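Local coordinates for citrate lyase subunit beta-like protein (PDB 6ARB), which is a magnesium-dependent lyase of the HpcH/HpaI aldolase family that binds pyruvate and coenzyme A and may play a role in fatty acid biosynthesis, at the interface of chains A and B. Numbering follows the deposited sequence. Chains: chain A/B, Citrate lyase subunit beta-like protein.

The interface of chains A and B. Residues chain A 172, 175-176, 179, 209; chain B 147, 151, 165-166, 170.
B:Val166 pushes its two methyl branches between side chains of two helices of chain A, forming the apolar core of this contact. Its CG2, anti to the backbone N, points at A:Leu176 and lies 3.7 Å from that residue's CD2, the two side chains crossing obliquely. A:Leu175 meets the same methyl at about a right angle, its CD2 3.9 Å from CG2 of B:Val166. The other branch, CG1, turns towards A:Val209, the two valines lying antiparallel, side by side. A:Ser172 closes the core, its OG against the backbone of B:Val166, 3.6 Å from CA.

Packing is also tight around B:Leu151, whose CD2 is modelled 3.3 Å from CB of A:Ser179, although the exact position of this methyl is uncertain. The serine hydroxyl, set beside its own backbone N (chi1 -56°), is engaged within chain A: OG donates to the carbonyl O of A:Leu175 at 2.8 Å, tilted 24° from the carbonyl plane. B:Leu151 also rests its CB and CD1 on the carbonyl O of A:Val209, each at 3.5 Å.

The margin is looser: B:Asp165 and B:Leu147 lose little surface, and CG2 of B:Val170 lies 4.0 Å from CD1 of A:Leu176.

Different parts of the two chains meet, as fits a homotrimer: helices 165-180 and 196-209 of chain A, from the outer layer of the family's (βα)8-type barrel, receive the start of helix 165-180 and the end of helix 144-151 of chain B.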
ATOM      1  N   SER A 172      -1.417  -0.852   7.045  1.00 12.70           N
ATOM      2  CA  SER A 172      -0.697  -2.033   6.597  1.00 16.30           C
ATOM      3  C   SER A 172       0.806  -1.806   6.651  1.00  9.37           C
ATOM      4  O   SER A 172       1.567  -2.691   7.040  1.00  8.37           O
ATOM      5  CB  SER A 172      -1.073  -2.365   5.156  1.00 11.24           C
ATOM      6  OG  SER A 172      -2.423  -2.729   5.071  1.00 17.05           O
ATOM      7  N   LEU A 175       1.822  -2.290  10.348  1.00 11.17           N
ATOM      8  CA  LEU A 175       1.732  -3.707  10.703  1.00 14.36           C
ATOM      9  C   LEU A 175       2.918  -4.502  10.145  1.00 17.85           C
ATOM     10  O   LEU A 175       3.486  -5.352  10.835  1.00 14.12           O
ATOM     11  CB  LEU A 175       0.409  -4.309  10.215  1.00 15.81           C
ATOM     12  CG  LEU A 175       0.154  -5.807  10.444  1.00 13.86           C
ATOM     13  CD1 LEU A 175       0.144  -6.121  11.944  1.00 15.50           C
ATOM     14  CD2 LEU A 175      -1.136  -6.268   9.771  1.00 15.01           C
ATOM     15  N   LEU A 176       3.297  -4.228   8.900  1.00 13.75           N
ATOM     16  CA  LEU A 176       4.429  -4.935   8.294  1.00 13.79           C
ATOM     17  C   LEU A 176       5.775  -4.521   8.900  1.00 11.16           C
ATOM     18  O   LEU A 176       6.631  -5.360   9.181  1.00 13.24           O
ATOM     19  CB  LEU A 176       4.431  -4.761   6.764  1.00  8.10           C
ATOM     20  CG  LEU A 176       3.165  -5.336   6.087  1.00 15.06           C
ATOM     21  CD1 LEU A 176       2.966  -4.760   4.680  1.00 10.52           C
ATOM     22  CD2 LEU A 176       3.217  -6.878   6.044  1.00 14.93           C
ATOM     23  N   SER A 179       5.990  -6.061  12.398  1.00 15.58           N
ATOM     24  CA  SER A 179       6.192  -7.508  12.384  1.00 22.59           C
ATOM     25  C   SER A 179       7.543  -7.900  11.804  1.00 13.51           C
ATOM     26  O   SER A 179       8.108  -8.911  12.193  1.00 15.49           O
ATOM     27  CB  SER A 179       5.082  -8.206  11.592  1.00 21.48           C
ATOM     28  OG  SER A 179       3.793  -7.869  12.098  1.00 31.62           O
ATOM     29  N   VAL A 209      -5.492 -10.151  11.297  1.00 13.49           N
ATOM     30  CA  VAL A 209      -4.258  -9.900  10.549  1.00 11.15           C
ATOM     31  C   VAL A 209      -3.007  -9.847  11.410  1.00 15.28           C
ATOM     32  O   VAL A 209      -1.928  -9.689  10.870  1.00 15.87           O
ATOM     33  CB  VAL A 209      -4.298  -8.605   9.692  1.00 10.99           C
ATOM     34  CG1 VAL A 209      -5.400  -8.678   8.667  1.00 13.68           C
ATOM     35  CG2 VAL A 209      -4.455  -7.365  10.588  1.00 13.39           C
TER
ATOM     36  N   LEU B 147       2.179 -15.256   5.091  1.00 13.57           N
ATOM     37  CA  LEU B 147       2.168 -13.859   5.507  1.00 12.43           C
ATOM     38  C   LEU B 147       1.315 -13.701   6.762  1.00 11.44           C
ATOM     39  O   LEU B 147       1.787 -13.216   7.791  1.00 13.03           O
ATOM     40  CB  LEU B 147       1.686 -12.911   4.388  1.00 11.71           C
ATOM     41  CG  LEU B 147       1.613 -11.422   4.798  1.00 13.81           C
ATOM     42  CD1 LEU B 147       2.992 -10.837   5.066  1.00 19.92           C
ATOM     43  CD2 LEU B 147       0.879 -10.598   3.752  1.00 19.87           C
ATOM     44  N   LEU B 151       2.689 -13.008  10.634  1.00 19.14           N
ATOM     45  CA  LEU B 151       2.196 -11.810  11.330  1.00 15.68           C
ATOM     46  C   LEU B 151       1.470 -12.144  12.635  1.00 15.37           C
ATOM     47  O   LEU B 151       1.181 -11.258  13.426  1.00 15.92           O
ATOM     48  CB  LEU B 151       1.243 -11.000  10.445  1.00 12.56           C
ATOM     49  CG  LEU B 151       1.740 -10.248   9.212  1.00 19.86           C
ATOM     50  CD1 LEU B 151       0.550  -9.839   8.338  1.00 22.17           C
ATOM     51  CD2 LEU B 151       2.575  -9.044   9.614  1.00 16.83           C
ATOM     52  N   ASP B 165      -6.633  -6.291   3.986  1.00 12.95           N
ATOM     53  CA  ASP B 165      -5.904  -5.158   3.410  1.00  8.60           C
ATOM     54  C   ASP B 165      -4.424  -5.454   3.324  1.00  8.22           C
ATOM     55  O   ASP B 165      -3.762  -5.138   2.329  1.00 10.98           O
ATOM     56  CB  ASP B 165      -6.090  -3.904   4.260  1.00 15.65           C
ATOM     57  CG  ASP B 165      -7.326  -3.120   3.902  1.00 25.10           C
ATOM     58  OD1 ASP B 165      -8.116  -3.590   3.043  1.00 16.86           O
ATOM     59  OD2 ASP B 165      -7.500  -2.027   4.498  1.00 17.72           O
ATOM     60  N   VAL B 166      -3.884  -6.050   4.368  1.00 10.83           N
ATOM     61  CA  VAL B 166      -2.429  -6.220   4.393  1.00 11.98           C
ATOM     62  C   VAL B 166      -1.967  -7.177   3.281  1.00 10.55           C
ATOM     63  O   VAL B 166      -0.858  -7.039   2.718  1.00 12.26           O
ATOM     64  CB  VAL B 166      -1.929  -6.617   5.804  1.00 14.47           C
ATOM     65  CG1 VAL B 166      -2.306  -8.062   6.156  1.00 14.18           C
ATOM     66  CG2 VAL B 166      -0.420  -6.394   5.936  1.00 14.27           C
ATOM     67  N   VAL B 170       0.520  -6.293   0.214  1.00  8.94           N
ATOM     68  CA  VAL B 170       1.720  -7.051  -0.136  1.00 16.98           C
ATOM     69  C   VAL B 170       1.684  -7.483  -1.606  1.00 12.07           C
ATOM     70  O   VAL B 170       2.702  -7.461  -2.280  1.00 13.86           O
ATOM     71  CB  VAL B 170       1.935  -8.269   0.793  1.00 15.69           C
ATOM     72  CG1 VAL B 170       3.060  -9.163   0.240  1.00 12.58           C
ATOM     73  CG2 VAL B 170       2.274  -7.789   2.185  1.00 15.15           C
TER